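Local coordinates for protein dTDP-4-dehydrorhamnose 3-epimerase (Streptomyces niveus, PDB 2C0Z) that epimerises a 4-keto-6-deoxy sugar nucleotide, acting together with NovU to form the deoxysugar precursor needed for the aminocoumarin antibiotic novobiocin, at residues R68-V73 / I164-G169; K81-V86 / V90-V95. All blocks are in the same frame, centred on the assembly; numbering follows the deposited sequence. Where two conformers were deposited one is given.

Contact 1 of 2, residues R68-V73 / I164-G169; sequences RGIHFV and IDWPTG
The indole NE1 of Trp166 donates to the carbonyl oxygen of Pro157, and with this buried N-H engaged the ring presents its carbon edge to Ile70. Ile70 CD1 sits near the indole plane, 4.0 Å from Trp166 CZ2 and 4.1 Å from Trp166 CH2, so the methyl group meets the rim of the benzo ring and neither of its faces. The same methyl group also reaches Ile164 tip to tip, with 4.0 Å between Ile70 CD1 and Ile164 CD1. Ile164 meets the tryptophan through its other branch: CG2, anti to the backbone N (chi1 of CG1 -65°), lies over the middle of one indole face, 3.5 Å above the plane. One isoleucine therefore covers a face while the other closes an edge.

Two inverse gamma turns, centred on Asp165 and Pro167, kink the 164-169 loop on either side of Trp166; their closing hydrogen bonds are weak. Val93 and Val95 of strand 89-96 lie under the apolar group, which thus rests on the sheet.

On strand 67-73 a cis peptide joins Gly69 to Ile70. The next residue, His71, has Gly69 CA 3.5 Å above its ring, and Asp177 accepts from Gly69 N through one carboxylate oxygen and pairs with His71 NE2 through the other. His71 is probably the proton acceptor. The arrangement is that of a strand of the cupin sheet with a loop packed on its outer face, carrying the histidine of the RmlC-type His-Asp pair, whose aspartate comes from helix 175-178.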
loop_
_atom_site.group_PDB
_atom_site.type_symbol
_atom_site.label_atom_id
_atom_site.label_comp_id
_atom_site.label_asym_id
_atom_site.label_seq_id
_atom_site.Cartn_x
_atom_site.Cartn_y
_atom_site.Cartn_z
ATOM N N ARG A 68 8.974 10.401 -14.371
ATOM C CA ARG A 68 7.749 9.867 -14.916
ATOM C C ARG A 68 6.649 10.877 -14.684
ATOM O O ARG A 68 6.577 11.523 -13.632
ATOM C CB ARG A 68 7.339 8.579 -14.216
ATOM C CG ARG A 68 8.346 7.496 -14.295
ATOM C CD ARG A 68 7.803 6.173 -13.816
ATOM N N GLY A 69 5.804 11.041 -15.679
ATOM C CA GLY A 69 4.704 11.964 -15.556
ATOM C C GLY A 69 4.673 12.894 -16.755
ATOM O O GLY A 69 5.431 12.654 -17.711
ATOM N N ILE A 70 3.861 13.950 -16.741
ATOM C CA ILE A 70 2.841 14.284 -15.727
ATOM C C ILE A 70 1.535 13.641 -16.174
ATOM O O ILE A 70 1.009 13.973 -17.237
ATOM C CB ILE A 70 2.671 15.820 -15.627
ATOM C CG1 ILE A 70 3.989 16.510 -15.253
ATOM C CG2 ILE A 70 1.517 16.163 -14.669
ATOM C CD1 ILE A 70 4.638 16.037 -13.964
ATOM N N HIS A 71 1.033 12.691 -15.399
ATOM C CA HIS A 71 -0.123 11.882 -15.808
ATOM C C HIS A 71 -1.377 12.320 -15.090
ATOM O O HIS A 71 -1.317 12.766 -13.971
ATOM C CB HIS A 71 0.165 10.418 -15.554
ATOM C CG HIS A 71 1.345 9.904 -16.322
ATOM N ND1 HIS A 71 1.992 8.730 -16.009
ATOM C CD2 HIS A 71 1.996 10.427 -17.386
ATOM C CE1 HIS A 71 3.000 8.565 -16.852
ATOM N NE2 HIS A 71 3.028 9.580 -17.693
ATOM N N PHE A 72 -2.517 12.167 -15.747
ATOM C CA PHE A 72 -3.817 12.492 -15.180
ATOM C C PHE A 72 -4.888 11.680 -15.857
ATOM O O PHE A 72 -4.657 11.057 -16.899
ATOM C CB PHE A 72 -4.150 13.991 -15.286
ATOM C CG PHE A 72 -4.379 14.465 -16.695
ATOM C CD1 PHE A 72 -3.310 14.726 -17.528
ATOM C CD2 PHE A 72 -5.666 14.612 -17.193
ATOM C CE1 PHE A 72 -3.489 15.162 -18.815
ATOM C CE2 PHE A 72 -5.851 15.048 -18.498
ATOM C CZ PHE A 72 -4.739 15.316 -19.306
ATOM N N VAL A 73 -6.065 11.718 -15.249
ATOM C CA VAL A 73 -7.251 11.053 -15.776
ATOM C C VAL A 73 -8.332 12.091 -16.100
ATOM O O VAL A 73 -8.604 13.015 -15.324
ATOM C CB VAL A 73 -7.759 9.981 -14.775
ATOM C CG1 VAL A 73 -9.075 9.416 -15.237
ATOM C CG2 VAL A 73 -6.705 8.873 -14.593
ATOM N N ILE A 164 9.518 22.415 -14.160
ATOM C CA ILE A 164 9.702 21.699 -12.920
ATOM C C ILE A 164 11.198 21.482 -12.648
ATOM O O ILE A 164 11.951 21.096 -13.538
ATOM C CB ILE A 164 8.950 20.381 -12.969
ATOM C CG1 ILE A 164 7.439 20.652 -13.061
ATOM C CG2 ILE A 164 9.301 19.538 -11.721
ATOM C CD1 ILE A 164 6.571 19.482 -13.559
ATOM N N ASP A 165 11.599 21.712 -11.405
ATOM C CA ASP A 165 12.996 21.574 -10.985
ATOM C C ASP A 165 13.302 20.124 -10.573
ATOM O O ASP A 165 13.512 19.839 -9.401
ATOM C CB ASP A 165 13.279 22.531 -9.796
ATOM C CG ASP A 165 12.972 24.018 -10.110
ATOM O OD1 ASP A 165 13.552 24.573 -11.089
ATOM O OD2 ASP A 165 12.168 24.706 -9.422
ATOM N N TRP A 166 13.306 19.223 -11.548
ATOM C CA TRP A 166 13.628 17.811 -11.307
ATOM C C TRP A 166 15.049 17.696 -10.789
ATOM O O TRP A 166 15.956 18.265 -11.402
ATOM C CB TRP A 166 13.504 17.019 -12.606
ATOM C CG TRP A 166 12.137 17.021 -13.203
ATOM C CD1 TRP A 166 11.777 17.583 -14.385
ATOM C CD2 TRP A 166 10.932 16.421 -12.665
ATOM N NE1 TRP A 166 10.433 17.401 -14.620
ATOM C CE2 TRP A 166 9.889 16.677 -13.593
ATOM C CE3 TRP A 166 10.629 15.700 -11.507
ATOM C CZ2 TRP A 166 8.565 16.239 -13.391
ATOM C CZ3 TRP A 166 9.306 15.247 -11.319
ATOM C CH2 TRP A 166 8.293 15.551 -12.242
ATOM N N PRO A 167 15.250 16.968 -9.698
ATOM C CA PRO A 167 16.593 16.832 -9.096
ATOM C C PRO A 167 17.434 15.785 -9.818
ATOM O O PRO A 167 17.836 14.773 -9.226
ATOM C CB PRO A 167 16.275 16.410 -7.661
ATOM C CG PRO A 167 15.047 15.579 -7.791
ATOM C CD PRO A 167 14.231 16.270 -8.889
ATOM N N THR A 168 17.634 15.997 -11.110
ATOM C CA THR A 168 18.562 15.223 -11.920
ATOM C C THR A 168 18.951 16.078 -13.107
ATOM O O THR A 168 18.153 16.897 -13.593
ATOM C CB THR A 168 17.953 13.879 -12.376
ATOM O OG1 THR A 168 18.854 13.204 -13.269
ATOM C CG2 THR A 168 16.685 14.067 -13.198
ATOM N N GLY A 169 20.195 15.908 -13.540
ATOM C CA GLY A 169 20.702 16.604 -14.707
ATOM C C GLY A 169 20.271 15.901 -15.977
ATOM O O GLY A 169 20.083 16.536 -17.004
#

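Contact 2 of 2, residues K81-V86 / V90-V95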
loop_
_atom_site.group_PDB
_atom_site.type_symbol
_atom_site.label_atom_id
_atom_site.label_comp_id
_atom_site.label_asym_id
_atom_site.label_seq_id
_atom_site.Cartn_x
_atom_site.Cartn_y
_atom_site.Cartn_z
ATOM N N LYS A 81 -5.805 9.935 -6.200
ATOM C CA LYS A 81 -4.679 9.046 -5.900
ATOM C C LYS A 81 -4.100 9.390 -4.541
ATOM O O LYS A 81 -4.029 10.554 -4.161
ATOM C CB LYS A 81 -3.546 9.210 -6.937
ATOM C CG LYS A 81 -3.779 8.601 -8.269
ATOM C CD LYS A 81 -2.472 8.725 -9.112
ATOM C CE LYS A 81 -2.187 7.443 -9.845
ATOM N NZ LYS A 81 -3.429 6.840 -10.402
ATOM N N TYR A 82 -3.628 8.366 -3.849
ATOM C CA TYR A 82 -3.011 8.481 -2.534
ATOM C C TYR A 82 -1.696 7.753 -2.635
ATOM O O TYR A 82 -1.662 6.533 -2.770
ATOM C CB TYR A 82 -3.978 7.869 -1.519
ATOM C CG TYR A 82 -3.748 8.161 -0.055
ATOM C CD1 TYR A 82 -2.830 7.430 0.663
ATOM C CD2 TYR A 82 -4.458 9.154 0.604
ATOM C CE1 TYR A 82 -2.616 7.670 2.018
ATOM C CE2 TYR A 82 -4.269 9.400 1.941
ATOM C CZ TYR A 82 -3.345 8.641 2.660
ATOM O OH TYR A 82 -3.203 8.879 4.001
ATOM N N VAL A 83 -0.610 8.513 -2.588
ATOM C CA VAL A 83 0.715 8.038 -2.954
ATOM C C VAL A 83 1.710 8.126 -1.812
ATOM O O VAL A 83 1.767 9.130 -1.106
ATOM C CB VAL A 83 1.246 8.686 -4.251
ATOM C CG1 VAL A 83 1.480 10.166 -4.091
ATOM C CG2 VAL A 83 2.507 7.977 -4.746
ATOM N N THR A 84 2.543 7.082 -1.674
ATOM C CA THR A 84 3.626 7.103 -0.711
ATOM C C THR A 84 4.846 6.367 -1.224
ATOM O O THR A 84 4.745 5.543 -2.135
ATOM C CB THR A 84 3.130 6.509 0.629
ATOM O OG1 THR A 84 4.025 6.854 1.670
ATOM C CG2 THR A 84 3.099 4.996 0.642
ATOM N N CYS A 85 6.011 6.691 -0.692
ATOM C CA CYS A 85 7.231 5.968 -1.063
ATOM C C CYS A 85 7.602 5.001 0.040
ATOM O O CYS A 85 7.809 5.397 1.185
ATOM C CB CYS A 85 8.359 6.937 -1.343
ATOM S SG CYS A 85 9.956 6.135 -1.655
ATOM N N VAL A 86 7.597 3.722 -0.310
ATOM C CA VAL A 86 7.801 2.643 0.680
ATOM C C VAL A 86 9.254 2.174 0.738
ATOM O O VAL A 86 9.639 1.438 1.650
ATOM C CB VAL A 86 6.869 1.468 0.470
ATOM C CG1 VAL A 86 5.394 1.879 0.673
ATOM C CG2 VAL A 86 7.081 0.819 -0.870
ATOM N N VAL A 90 11.837 9.731 -3.410
ATOM C CA VAL A 90 11.433 10.371 -4.669
ATOM C C VAL A 90 11.117 11.831 -4.428
ATOM O O VAL A 90 10.759 12.237 -3.318
ATOM C CB VAL A 90 10.228 9.734 -5.403
ATOM C CG1 VAL A 90 10.415 8.224 -5.586
ATOM C CG2 VAL A 90 8.889 10.102 -4.766
ATOM N N PHE A 91 11.313 12.627 -5.477
ATOM C CA PHE A 91 10.780 13.961 -5.527
ATOM C C PHE A 91 9.431 13.833 -6.225
ATOM O O PHE A 91 9.368 13.572 -7.434
ATOM C CB PHE A 91 11.743 14.856 -6.299
ATOM C CG PHE A 91 11.333 16.308 -6.354
ATOM C CD1 PHE A 91 11.357 17.080 -5.204
ATOM C CD2 PHE A 91 10.938 16.896 -7.563
ATOM C CE1 PHE A 91 11.008 18.451 -5.245
ATOM C CE2 PHE A 91 10.628 18.265 -7.625
ATOM C CZ PHE A 91 10.645 19.027 -6.457
ATOM N N ASP A 92 8.359 13.999 -5.469
ATOM C CA ASP A 92 7.002 13.801 -5.967
ATOM C C ASP A 92 6.382 15.136 -6.337
ATOM O O ASP A 92 6.452 16.098 -5.575
ATOM C CB ASP A 92 6.161 13.142 -4.874
ATOM C CG ASP A 92 4.832 12.707 -5.383
ATOM O OD1 ASP A 92 4.810 11.609 -5.996
ATOM O OD2 ASP A 92 3.809 13.430 -5.286
ATOM N N VAL A 93 5.756 15.199 -7.494
ATOM C CA VAL A 93 5.216 16.473 -8.016
ATOM C C VAL A 93 3.759 16.350 -8.366
ATOM O O VAL A 93 3.324 15.413 -9.074
ATOM C CB VAL A 93 6.030 16.936 -9.242
ATOM C CG1 VAL A 93 5.453 18.186 -9.902
ATOM C CG2 VAL A 93 7.450 17.191 -8.831
ATOM N N VAL A 94 2.987 17.302 -7.869
ATOM C CA VAL A 94 1.596 17.460 -8.273
ATOM C C VAL A 94 1.483 18.720 -9.126
ATOM O O VAL A 94 2.181 19.730 -8.902
ATOM C CB VAL A 94 0.614 17.507 -7.081
ATOM C CG1 VAL A 94 0.558 16.161 -6.359
ATOM C CG2 VAL A 94 0.998 18.586 -6.092
ATOM N N VAL A 95 0.603 18.655 -10.113
ATOM C CA VAL A 95 0.447 19.747 -11.088
ATOM C C VAL A 95 -1.023 20.037 -11.229
ATOM O O VAL A 95 -1.813 19.126 -11.475
ATOM C CB VAL A 95 1.007 19.357 -12.441
ATOM C CG1 VAL A 95 0.845 20.539 -13.451
ATOM C CG2 VAL A 95 2.465 18.912 -12.280
#
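The carboxylate of Asp92 receives the CG1 methyl of Val83 at a slant, off one side of its plane and displaced outward past the two oxygens. Val83 CG1 is 4.1 Å from Asp92 OD1 and, almost equally, 4.2 Å from Asp92 OD2, so this is van der Waals contact with the outer end of the group. The carboxylate extends inward because Asp92 CG is anti to the backbone N (chi1 -171°). Its polar need is met elsewhere: OD1 is hydrogen-bonded to NE2 of His128, which probably binds substrate, so that Asp92 is well placed to orient that imidazole from the second shell.

Nearer the corner of the chain, Cys85 SG comes within 4.5 Å of Val90 CG1, a loose apolar touch. The strands splay from there, their CA atoms separating from 7.1 Å between Cys85 and Val90 to 9.0 Å between Val83 and Asp92. No hydrogen bond joins the two segments; Leu112 touches both Cys85 and Asp92, while Tyr141, the probable proton donor, packs on Val83.

At Val86, which packs on Val86 of the second subunit, the chain turns from one sheet toward the other. Consecutive strands that face each other through their side chains across the interior are what a cupin beta-sandwich shows, and here the interior probably opens onto the substrate pocket, judging from His128 and Tyr141 beside it.

The centres of the two contacts lie about 11 Å apart, and strand 89-96 is common ground. It belongs to the same five-stranded antiparallel sheet as strand 67-73, with strand 126-132 between them. Contact 2 looks from this sheet's inner face toward the opposing sheet, whereas contact 1 lies against its outer face, where Trp166 CZ3 meets Val93 CG2 at 3.7 Å and Pro167 packs on Phe91. Along the chain come 68-73, then 81-86 and 90-95, and much later 164-169, so contact 1 spans contact 2. The two contacts thus lie on opposite faces of one sheet, whose inner face carries His71, the probable proton acceptor, and His128, which probably binds substrate.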